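Carboxylesterase YbfK (Bacillus subtilis, PDB 4CCY) hydrolyses carboxylic esters to an alcohol and a carboxylate, as a cytoplasmic carboxylesterase of the alpha/beta hydrolase superfamily. Local coordinates at residues E242-A245 against M246-Q249; S180-K183 against W184-D188; I135-F138 against L139-P143; M251-E254 against R255-L259; P154-F158 against I159-P163. One frame throughout, in Å; residues are numbered along the deposited sequence.

Interaction 1: residues E242-A245 against M246-Q249; sequences EHEA and MYHQ. With NA (sodium ion), chain C.
Glu-244 O, Tyr-247 O and Gln-249 OE1 converge on one sodium ion, and three waters bring its coordination to six. The turn that holds it follows strand 236-241 of the alpha/beta hydrolase fold and carries Glu-244, by similarity the acid of the charge-relay system. Two of the protein ligands, Glu-244 O and Gln-249 OE1, each stand 2.3 Å from the ion. Gln-249 delivers its amide oxygen inward because CG lies between the backbone N and the carbonyl carbon (chi1 72°) and the chain then bends back at chi2. In the second shell, water 1 donates to Glu-242 O, while water 2 pairs with His-248 ND1 (2.7 Å) in the plane of the imidazole.

While its carbonyl faces the metal, Glu-244 commits its carboxylate to other partners. OE2 accepts the N-H of Met-246 at 3.0 Å (N to OE2), reached on the anti side and 19° out of the carboxylate plane; OE1 is bonded to His-273 ND1. Together these bonds should fix the rotation of the group. The Tyr-247 ring stacks against the carboxylate with the planes 27° apart, its OH hydrogen-bonded to Pro-154 O. Over that ring face, offset toward the rim, Glu-244 CG lies 3.9 Å from the centroid.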
# COMPACT_ATOMS: atom_id res chain seq x y z
N GLU A 242 8.69 5.85 14.04
CA GLU A 242 9.62 6.89 14.52
C GLU A 242 10.92 7.00 13.72
O GLU A 242 11.56 8.05 13.73
CB GLU A 242 9.91 6.73 16.03
CG GLU A 242 10.61 5.44 16.42
CD GLU A 242 11.30 5.52 17.76
OE1 GLU A 242 11.64 6.64 18.23
OE2 GLU A 242 11.54 4.45 18.36
N HIS A 243 11.30 5.91 13.04
CA HIS A 243 12.54 5.83 12.25
C HIS A 243 12.35 5.96 10.75
O HIS A 243 13.25 5.62 9.98
CB HIS A 243 13.29 4.53 12.58
CG HIS A 243 13.76 4.45 14.02
ND1 HIS A 243 14.37 5.49 14.65
CD2 HIS A 243 13.69 3.41 14.96
CE1 HIS A 243 14.67 5.13 15.91
NE2 HIS A 243 14.26 3.86 16.10
N GLU A 244 11.19 6.47 10.32
CA GLU A 244 10.84 6.68 8.90
C GLU A 244 11.94 7.39 8.10
O GLU A 244 12.25 8.56 8.37
CB GLU A 244 9.54 7.49 8.82
CG GLU A 244 9.17 7.98 7.42
CD GLU A 244 8.92 6.83 6.46
OE1 GLU A 244 7.79 6.30 6.49
OE2 GLU A 244 9.85 6.46 5.70
N ALA A 245 12.50 6.68 7.12
CA ALA A 245 13.69 7.16 6.39
C ALA A 245 13.37 8.12 5.24
O ALA A 245 14.25 8.83 4.77
CB ALA A 245 14.51 5.98 5.87
N MET A 246 12.11 8.15 4.82
CA MET A 246 11.70 8.82 3.59
C MET A 246 11.32 10.30 3.75
O MET A 246 11.29 11.03 2.76
CB MET A 246 10.53 8.08 2.94
CG MET A 246 10.79 6.62 2.62
SD MET A 246 9.52 6.02 1.47
CE MET A 246 10.26 6.48 -0.10
N TYR A 247 11.00 10.72 4.97
CA TYR A 247 10.61 12.10 5.26
C TYR A 247 10.62 12.38 6.76
O TYR A 247 10.95 11.49 7.57
CB TYR A 247 9.23 12.42 4.68
CG TYR A 247 8.14 11.40 4.94
CD1 TYR A 247 7.44 11.39 6.14
CD2 TYR A 247 7.81 10.46 3.98
CE1 TYR A 247 6.43 10.48 6.37
CE2 TYR A 247 6.81 9.53 4.21
CZ TYR A 247 6.12 9.55 5.41
OH TYR A 247 5.12 8.63 5.65
N HIS A 248 10.29 13.62 7.12
CA HIS A 248 10.17 14.01 8.53
C HIS A 248 8.79 13.68 9.01
O HIS A 248 7.86 14.48 8.86
CB HIS A 248 10.46 15.49 8.73
CG HIS A 248 11.92 15.85 8.59
ND1 HIS A 248 12.89 15.21 9.27
CD2 HIS A 248 12.55 16.82 7.83
CE1 HIS A 248 14.09 15.73 8.94
NE2 HIS A 248 13.88 16.72 8.06
N GLN A 249 8.66 12.51 9.63
CA GLN A 249 7.33 12.04 10.06
C GLN A 249 6.71 12.92 11.15
O GLN A 249 5.49 12.96 11.28
CB GLN A 249 7.35 10.56 10.46
CG GLN A 249 8.06 10.22 11.77
CD GLN A 249 9.55 10.48 11.73
OE1 GLN A 249 10.18 10.39 10.68
NE2 GLN A 249 10.11 10.79 12.87
NA NA C . 12.24 10.47 9.64
O HOH W 1 13.31 9.70 11.69
O HOH W 2 12.60 12.81 10.55
O HOH W 3 14.31 11.12 8.09

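Interaction 2: residues S180-K183 against W184-D188; sequences SYIK and WITGD. With NA (sodium ion), chain D.
Ile-182 O takes two hydrogen bonds from Thr-186, one from its backbone N at 2.9 Å and one from its hydroxyl, with OG1 2.8 Å from Ile-182 O. The two donors approach from opposite faces of the carbonyl plane. The threonine OG1 lies between its backbone N and carbonyl carbon (chi1 56°), where it donates to Ile-182 O and also binds a sodium ion 2.5 Å from OG1. Gly-187, which leaves the helix with positive phi, adds its carbonyl oxygen to the same ion, Gly-187 O lying 2.4 Å from the sodium. Waters 4, 5 and 6 and Tyr-190 O complete the shell.

Lys-183 O is satisfied differently. Gly-187 N reaches it only weakly, whereas water 4, itself a sodium ligand, donates to Lys-183 O at 2.7 Å. Earlier in the helix the regular pattern holds: Ile-185 N donates to Tyr-181 O (2.9 Å) and Trp-184 N to Ser-180 O (3.2 Å), the latter N-H also making a weak bond to Tyr-181 O.

On another side the Tyr-181 and Trp-184 rings meet obliquely, planes at 54°, with Tyr-181 CE1 at the indole edge 3.6 Å from Trp-184 CZ3. Tyr-168 stacks on the indole, and Ile-185 touches His-273. The whole is a cation site at a helix C-terminus, where the hydroxyl of Thr-186 in the last turn of helix 175-186 and the carbonyl of the glycine after it bind sodium, with waters filling the shell.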
# COMPACT_ATOMS: atom_id res chain seq x y z
N SER A 180 20.23 -1.77 -2.30
CA SER A 180 20.51 -0.45 -1.74
C SER A 180 19.22 0.18 -1.20
O SER A 180 19.19 0.70 -0.09
CB SER A 180 21.18 0.44 -2.79
OG SER A 180 21.27 1.79 -2.35
N TYR A 181 18.15 0.10 -1.98
CA TYR A 181 16.84 0.60 -1.56
C TYR A 181 16.36 -0.09 -0.29
O TYR A 181 15.90 0.55 0.65
CB TYR A 181 15.82 0.37 -2.66
CG TYR A 181 14.43 0.90 -2.38
CD1 TYR A 181 14.18 2.26 -2.43
CD2 TYR A 181 13.36 0.04 -2.11
CE1 TYR A 181 12.91 2.77 -2.19
CE2 TYR A 181 12.08 0.54 -1.88
CZ TYR A 181 11.86 1.91 -1.94
OH TYR A 181 10.61 2.46 -1.73
N ILE A 182 16.45 -1.42 -0.30
CA ILE A 182 15.96 -2.25 0.79
C ILE A 182 16.73 -1.95 2.08
O ILE A 182 16.12 -1.77 3.14
CB ILE A 182 16.03 -3.76 0.44
CG1 ILE A 182 14.93 -4.12 -0.57
CG2 ILE A 182 15.93 -4.64 1.69
CD1 ILE A 182 15.08 -5.49 -1.21
N LYS A 183 18.05 -1.86 1.98
CA LYS A 183 18.92 -1.62 3.12
C LYS A 183 18.57 -0.29 3.79
O LYS A 183 18.57 -0.17 5.01
CB LYS A 183 20.37 -1.62 2.64
CG LYS A 183 21.43 -1.57 3.72
CD LYS A 183 22.81 -1.36 3.09
CE LYS A 183 23.32 -2.63 2.40
NZ LYS A 183 24.53 -2.41 1.56
N TRP A 184 18.24 0.68 2.96
CA TRP A 184 17.93 2.03 3.39
C TRP A 184 16.56 2.12 3.99
O TRP A 184 16.39 2.70 5.05
CB TRP A 184 18.05 2.95 2.18
CG TRP A 184 17.41 4.30 2.33
CD1 TRP A 184 17.84 5.36 3.13
CD2 TRP A 184 16.21 4.79 1.63
NE1 TRP A 184 16.99 6.44 3.00
CE2 TRP A 184 16.00 6.16 2.10
CE3 TRP A 184 15.32 4.24 0.69
CZ2 TRP A 184 14.94 6.94 1.64
CZ3 TRP A 184 14.27 5.04 0.24
CH2 TRP A 184 14.08 6.35 0.71
N ILE A 185 15.57 1.53 3.33
CA ILE A 185 14.17 1.62 3.76
C ILE A 185 13.88 0.80 5.03
O ILE A 185 13.09 1.23 5.88
CB ILE A 185 13.20 1.28 2.60
CG1 ILE A 185 11.83 1.93 2.82
CG2 ILE A 185 13.06 -0.23 2.40
CD1 ILE A 185 11.83 3.41 2.55
N THR A 186 14.52 -0.36 5.17
CA THR A 186 14.32 -1.20 6.35
C THR A 186 14.94 -0.58 7.59
O THR A 186 14.35 -0.65 8.66
CB THR A 186 14.89 -2.63 6.19
OG1 THR A 186 16.28 -2.58 5.84
CG2 THR A 186 14.10 -3.42 5.15
N GLY A 187 16.11 0.04 7.43
CA GLY A 187 16.88 0.57 8.56
C GLY A 187 17.73 -0.52 9.19
O GLY A 187 17.64 -1.69 8.81
N ASP A 188 18.57 -0.14 10.15
CA ASP A 188 19.53 -1.07 10.72
C ASP A 188 18.93 -2.08 11.70
O ASP A 188 19.60 -3.01 12.11
CB ASP A 188 20.70 -0.31 11.36
CG ASP A 188 21.60 0.31 10.31
OD1 ASP A 188 21.76 -0.30 9.24
OD2 ASP A 188 22.13 1.42 10.55
NA NA D . 17.89 -3.60 7.39
O HOH W 4 19.40 -2.18 6.64
O HOH W 5 17.96 -5.35 5.83
O HOH W 6 19.05 -4.74 9.00

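Interaction 3: residues I135-F138 against L139-P143; sequences IVNF and LLRAP
Asn-137 and Arg-141 meet twice, through backbone and side chain. Arg-141 N donates to Asn-137 O at 3.0 Å, and one turn of helix lets the side chains repeat the pairing, with Arg-141 NE donating to Asn-137 OD1 (3.1 Å). The amide oxygen lies at the guanidinium edge, only 6° out of that plane, although the amide itself is turned 49° against it. Asn-137 ND2 is taken up by Arg-104 O, so both ends of the amide are engaged and its rotation should be fixed. The remaining backbone bonds are helical: Leu-139 N to Ile-135 O at 2.9 Å, Leu-140 N to Val-136 O, and a short last one from Ala-142 N to Phe-138 O.

These bonds finish helix 130-141, which follows the strand 123-128 that leads to Ser-129, by similarity the charge-relay serine, and runs into strand 146-152 in a beta-alpha-beta unit of the alpha/beta hydrolase sheet.

Apolar packing occupies its other faces. Ala-142 CB sits over one face of the Phe-138 ring, 3.9 Å from the centroid and displaced toward CE1, a CH-pi contact made where the chain leaves helical geometry. Phe-138 is further packed by Phe-115 and Met-111 of helix 104-118. Ile-135 and Leu-139 run nearly perpendicular, CG2 of the former 4.1 Å from CD2 of the latter, and both rest on Ala-149. Leu-139 has CG between its backbone N and carbonyl carbon (chi1 62°), which brings CG within 3.3 Å of Val-136 O.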
# COMPACT_ATOMS: atom_id res chain seq x y z
N ILE A 135 -5.09 5.42 -0.88
CA ILE A 135 -6.24 5.48 0.01
C ILE A 135 -6.65 6.91 0.33
O ILE A 135 -7.84 7.22 0.30
CB ILE A 135 -6.06 4.60 1.27
CG1 ILE A 135 -6.16 3.13 0.86
CG2 ILE A 135 -7.12 4.90 2.33
CD1 ILE A 135 -5.46 2.18 1.78
N VAL A 136 -5.68 7.78 0.60
CA VAL A 136 -5.98 9.19 0.85
C VAL A 136 -6.64 9.80 -0.38
O VAL A 136 -7.67 10.48 -0.27
CB VAL A 136 -4.74 10.01 1.25
CG1 VAL A 136 -5.11 11.46 1.51
CG2 VAL A 136 -4.07 9.39 2.47
N ASN A 137 -6.08 9.52 -1.56
CA ASN A 137 -6.66 9.98 -2.82
C ASN A 137 -8.08 9.45 -3.05
O ASN A 137 -8.98 10.20 -3.45
CB ASN A 137 -5.76 9.59 -4.00
CG ASN A 137 -6.25 10.17 -5.32
OD1 ASN A 137 -6.23 11.39 -5.51
ND2 ASN A 137 -6.69 9.29 -6.23
N PHE A 138 -8.27 8.15 -2.78
CA PHE A 138 -9.59 7.52 -2.90
C PHE A 138 -10.66 8.09 -1.96
O PHE A 138 -11.76 8.41 -2.40
CB PHE A 138 -9.50 5.97 -2.76
CG PHE A 138 -10.76 5.25 -3.16
CD1 PHE A 138 -11.20 5.27 -4.48
CD2 PHE A 138 -11.54 4.58 -2.21
CE1 PHE A 138 -12.38 4.62 -4.85
CE2 PHE A 138 -12.71 3.93 -2.57
CZ PHE A 138 -13.13 3.94 -3.89
N LEU A 139 -10.35 8.23 -0.67
CA LEU A 139 -11.34 8.74 0.28
C LEU A 139 -11.71 10.21 -0.01
O LEU A 139 -12.82 10.64 0.30
CB LEU A 139 -10.87 8.56 1.74
CG LEU A 139 -9.60 9.28 2.19
CD1 LEU A 139 -9.89 10.70 2.63
CD2 LEU A 139 -8.92 8.50 3.30
N LEU A 140 -10.79 10.96 -0.63
CA LEU A 140 -11.07 12.33 -1.07
C LEU A 140 -11.97 12.35 -2.30
O LEU A 140 -12.90 13.15 -2.38
CB LEU A 140 -9.78 13.09 -1.39
CG LEU A 140 -8.92 13.65 -0.26
CD1 LEU A 140 -7.57 14.10 -0.82
CD2 LEU A 140 -9.62 14.81 0.43
N ARG A 141 -11.69 11.49 -3.26
CA ARG A 141 -12.43 11.51 -4.53
C ARG A 141 -13.65 10.61 -4.52
O ARG A 141 -14.54 10.79 -5.34
CB ARG A 141 -11.53 11.09 -5.69
CG ARG A 141 -10.53 12.14 -6.11
CD ARG A 141 -9.49 11.54 -7.03
NE ARG A 141 -8.46 12.52 -7.37
CZ ARG A 141 -8.59 13.44 -8.33
NH1 ARG A 141 -9.70 13.53 -9.04
NH2 ARG A 141 -7.60 14.29 -8.56
N ALA A 142 -13.69 9.62 -3.63
CA ALA A 142 -14.83 8.71 -3.57
C ALA A 142 -15.24 8.39 -2.14
O ALA A 142 -15.38 7.22 -1.79
CB ALA A 142 -14.56 7.44 -4.35
N PRO A 143 -15.49 9.44 -1.32
CA PRO A 143 -15.78 9.21 0.09
C PRO A 143 -17.01 8.34 0.29
O PRO A 143 -17.10 7.64 1.29
CB PRO A 143 -16.04 10.61 0.64
CG PRO A 143 -16.43 11.43 -0.54
CD PRO A 143 -15.66 10.86 -1.70

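Interaction 4: residues M251-E254 against R255-L259; sequences MAFE and RASVL
Ser-257 holds its hydroxyl above the Phe-253 ring and turns the hydrogen to the carbonyl of the same residue. OG lies 3.5 Å above the ring plane, offset toward the CE1 side, and 3.0 Å from Phe-253 O. The phenylalanine adopts this place because its CG is anti to the backbone N (chi1 165°), which leans the ring toward the C-terminal end of the helix, beside Ser-257. The hydroxyl reaches Phe-253 O from above the carbonyl plane, 44° out of it, while Ser-257 N donates to the same oxygen at 2.9 Å. One carbonyl thus serves two donors of a single serine. The ring continues onto Phe-240 and onto Ala-265 and Ile-267 of the sheet.

Arg-255 follows another direction, its chain extended from CG to NE. Leu-259 CD1 lies 3.6 Å above one face of its guanidinium, toward the rim. The nitrogens work outward: NH2 forms a salt bridge with Asp-226 and a hydrogen bond with Phe-224 O, and NH1 bonds Phe-158 O. Close to the backbone, Val-258 CG2 comes within 3.1 Å of Glu-254 O, which also accepts Val-258 N.

Ala-252 and Ala-256 bring the backbone near strand 236-241, touching Phe-240 and Leu-238. Helix 249-259 is the connection of a beta-alpha-beta crossover: it links parallel strands 236-241 and 264-268 and packs against both, with loop residues Phe-158 and Ile-159 also touching it, as in the alpha/beta hydrolase fold.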
# COMPACT_ATOMS: atom_id res chain seq x y z
N MET A 251 6.72 16.34 11.22
CA MET A 251 6.02 17.35 10.43
C MET A 251 4.77 16.81 9.73
O MET A 251 3.76 17.49 9.66
CB MET A 251 6.98 17.98 9.41
CG MET A 251 8.12 18.80 10.02
SD MET A 251 9.27 19.45 8.78
CE MET A 251 8.20 20.51 7.80
N ALA A 252 4.84 15.60 9.19
CA ALA A 252 3.69 14.97 8.54
C ALA A 252 2.59 14.73 9.58
O ALA A 252 1.42 15.05 9.34
CB ALA A 252 4.09 13.67 7.88
N PHE A 253 2.97 14.18 10.73
CA PHE A 253 2.07 13.99 11.87
C PHE A 253 1.41 15.30 12.34
O PHE A 253 0.17 15.38 12.41
CB PHE A 253 2.82 13.30 13.03
CG PHE A 253 2.10 13.39 14.35
CD1 PHE A 253 1.07 12.49 14.65
CD2 PHE A 253 2.44 14.37 15.28
CE1 PHE A 253 0.40 12.58 15.86
CE2 PHE A 253 1.77 14.46 16.50
CZ PHE A 253 0.75 13.56 16.79
N GLU A 254 2.22 16.31 12.65
CA GLU A 254 1.70 17.62 13.05
C GLU A 254 0.70 18.20 12.03
O GLU A 254 -0.41 18.62 12.40
CB GLU A 254 2.85 18.61 13.31
CG GLU A 254 3.59 18.34 14.62
CD GLU A 254 4.56 19.45 14.99
OE1 GLU A 254 4.33 20.62 14.61
OE2 GLU A 254 5.56 19.16 15.68
N ARG A 255 1.10 18.21 10.76
CA ARG A 255 0.25 18.71 9.68
C ARG A 255 -1.09 17.94 9.57
O ARG A 255 -2.16 18.55 9.55
CB ARG A 255 1.02 18.69 8.34
CG ARG A 255 0.39 19.55 7.28
CD ARG A 255 1.21 19.66 6.00
NE ARG A 255 0.39 20.28 4.97
CZ ARG A 255 -0.20 19.65 3.96
NH1 ARG A 255 -0.02 18.35 3.76
NH2 ARG A 255 -0.97 20.33 3.11
N ALA A 256 -1.02 16.62 9.52
CA ALA A 256 -2.23 15.80 9.45
C ALA A 256 -3.16 16.03 10.64
O ALA A 256 -4.37 16.18 10.48
CB ALA A 256 -1.86 14.33 9.34
N SER A 257 -2.57 16.04 11.85
CA SER A 257 -3.31 16.25 13.08
C SER A 257 -4.07 17.57 13.08
O SER A 257 -5.19 17.63 13.56
CB SER A 257 -2.38 16.17 14.29
OG SER A 257 -1.91 14.86 14.47
N VAL A 258 -3.46 18.60 12.53
CA VAL A 258 -4.06 19.93 12.50
C VAL A 258 -5.20 20.01 11.47
O VAL A 258 -6.26 20.58 11.75
CB VAL A 258 -3.02 21.05 12.22
CG1 VAL A 258 -3.71 22.41 12.03
CG2 VAL A 258 -2.02 21.15 13.35
N LEU A 259 -4.98 19.42 10.29
CA LEU A 259 -5.86 19.65 9.15
C LEU A 259 -7.03 18.67 9.00
O LEU A 259 -8.12 19.08 8.62
CB LEU A 259 -5.05 19.70 7.84
CG LEU A 259 -4.01 20.83 7.77
CD1 LEU A 259 -3.09 20.64 6.57
CD2 LEU A 259 -4.66 22.22 7.74

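Interaction 5: residues P154-F158 against I159-P163; sequences PAEAF and ISFHP
Glu-156 and Ile-159 face each other across a tight reversal of the chain, with Glu-156 CA 3.2 Å from Ile-159 O in a CA-H...O contact. Both Glu-156 and Ala-157 have positive phi. Ala-157 (phi 75°, psi -56°) sits at the corner of a classic gamma turn, closed by a weak bond from Phe-158 N to Glu-156 O of 2.8 Å. Beyond it, residues 159-162 run extended and pass back alongside the glutamate.

The side chain of Glu-156 bridges the two limbs. Its CG lies over the centre of the Phe-161 ring, 3.5 Å from the centroid, a CH-pi contact almost on the ring normal. The extended chain then carries the carboxylate past the ring, its plane turned 38° against it, until OE2 accepts the backbone N-H of Phe-161 (2.8 Å from N to OE2), met on the anti side. Phe-161 has CG beside its own backbone N, which keeps ring and amide on the same glutamate. The far end of the ring packs on Ala-155, with CZ 4.0 Å from Ala-155 CB.

The reversal lies close to the catalytic centre: Ala-155 is backbone-bonded to Ser-129, by similarity the charge-relay serine, and Phe-161 touches Met-246. Phe-158 and Ile-159 instead point to helix 249-259, against Ala-252.

Since Glu-156 is buried, the backbone amide meeting OE2 would help to stabilise a negative charge there, and the ring lying over its aliphatic part would leave little freedom to swing away.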
# COMPACT_ATOMS: atom_id res chain seq x y z
N PRO A 154 2.64 6.68 4.67
CA PRO A 154 2.24 7.04 3.30
C PRO A 154 3.41 7.60 2.48
O PRO A 154 4.36 8.20 3.03
CB PRO A 154 1.13 8.09 3.51
CG PRO A 154 1.37 8.64 4.89
CD PRO A 154 1.95 7.50 5.69
N ALA A 155 3.36 7.34 1.18
CA ALA A 155 4.33 7.87 0.23
C ALA A 155 3.96 9.35 -0.00
O ALA A 155 3.01 9.65 -0.74
CB ALA A 155 4.29 7.08 -1.08
N GLU A 156 4.70 10.25 0.66
CA GLU A 156 4.33 11.67 0.75
C GLU A 156 2.91 11.83 1.30
O GLU A 156 2.63 11.36 2.40
CB GLU A 156 4.51 12.39 -0.59
CG GLU A 156 5.97 12.60 -0.94
CD GLU A 156 6.20 13.73 -1.92
OE1 GLU A 156 5.30 14.01 -2.74
OE2 GLU A 156 7.29 14.33 -1.88
N ALA A 157 2.04 12.49 0.53
CA ALA A 157 0.66 12.75 0.94
C ALA A 157 0.53 13.85 1.99
O ALA A 157 -0.19 14.83 1.77
CB ALA A 157 -0.04 11.46 1.39
N PHE A 158 1.23 13.70 3.12
CA PHE A 158 1.15 14.70 4.20
C PHE A 158 2.35 15.64 4.30
O PHE A 158 2.23 16.72 4.87
CB PHE A 158 0.87 14.03 5.54
CG PHE A 158 -0.43 13.30 5.55
CD1 PHE A 158 -1.62 13.98 5.79
CD2 PHE A 158 -0.48 11.94 5.24
CE1 PHE A 158 -2.84 13.31 5.77
CE2 PHE A 158 -1.70 11.27 5.22
CZ PHE A 158 -2.87 11.95 5.48
N ILE A 159 3.49 15.22 3.75
CA ILE A 159 4.70 16.02 3.71
C ILE A 159 5.60 15.56 2.54
O ILE A 159 5.42 14.44 2.04
CB ILE A 159 5.44 15.98 5.08
CG1 ILE A 159 6.22 17.27 5.35
CG2 ILE A 159 6.32 14.75 5.22
CD1 ILE A 159 5.34 18.41 5.84
N SER A 160 6.51 16.43 2.09
CA SER A 160 7.44 16.13 0.98
C SER A 160 8.50 15.11 1.36
O SER A 160 8.93 15.06 2.52
CB SER A 160 8.16 17.41 0.55
OG SER A 160 7.25 18.37 0.08
N PHE A 161 8.94 14.31 0.39
CA PHE A 161 10.04 13.36 0.58
C PHE A 161 11.33 14.11 0.86
O PHE A 161 11.48 15.26 0.44
CB PHE A 161 10.30 12.55 -0.70
CG PHE A 161 9.37 11.39 -0.92
CD1 PHE A 161 8.98 10.57 0.14
CD2 PHE A 161 8.92 11.09 -2.20
CE1 PHE A 161 8.13 9.49 -0.09
CE2 PHE A 161 8.08 10.01 -2.43
CZ PHE A 161 7.68 9.21 -1.37
N HIS A 162 12.27 13.45 1.55
CA HIS A 162 13.66 13.91 1.53
C HIS A 162 14.11 13.78 0.11
O HIS A 162 13.74 12.83 -0.56
CB HIS A 162 14.57 13.04 2.41
CG HIS A 162 14.25 13.11 3.88
ND1 HIS A 162 14.06 14.28 4.53
CD2 HIS A 162 14.09 12.10 4.84
CE1 HIS A 162 13.80 14.04 5.83
NE2 HIS A 162 13.81 12.70 6.02
N PRO A 163 14.91 14.76 -0.38
CA PRO A 163 15.56 14.72 -1.69
C PRO A 163 16.21 13.36 -2.03
O PRO A 163 16.15 12.93 -3.18
CB PRO A 163 16.63 15.81 -1.57
CG PRO A 163 16.00 16.82 -0.69
CD PRO A 163 15.13 16.06 0.28

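In the fold
Interactions 1 and 5 each touch three of the others; interaction 1 meets 2, 4 and 5. Its Met-246 packs CG against Ile-185 CD1 of interaction 2 at 3.4 Å, near the residues that by similarity form the charge relay: the Glu-244 side chain is about 3 Å from that of His-273, and that of Met-246 about 5 Å from that of Ser-129. Interaction 5 lies alongside, with His-162 N 2.9 Å from Met-246 O. It also joins the helix of interaction 4, where Phe-158 CD1 is 3.6 Å from Ala-256 CB, and reaches interaction 3, where Val-136 CG2 lies 4.1 Å from Phe-158 CE2. Interactions 2 and 3, centres about 30 Å apart, stand on opposite sides of the chain's centre.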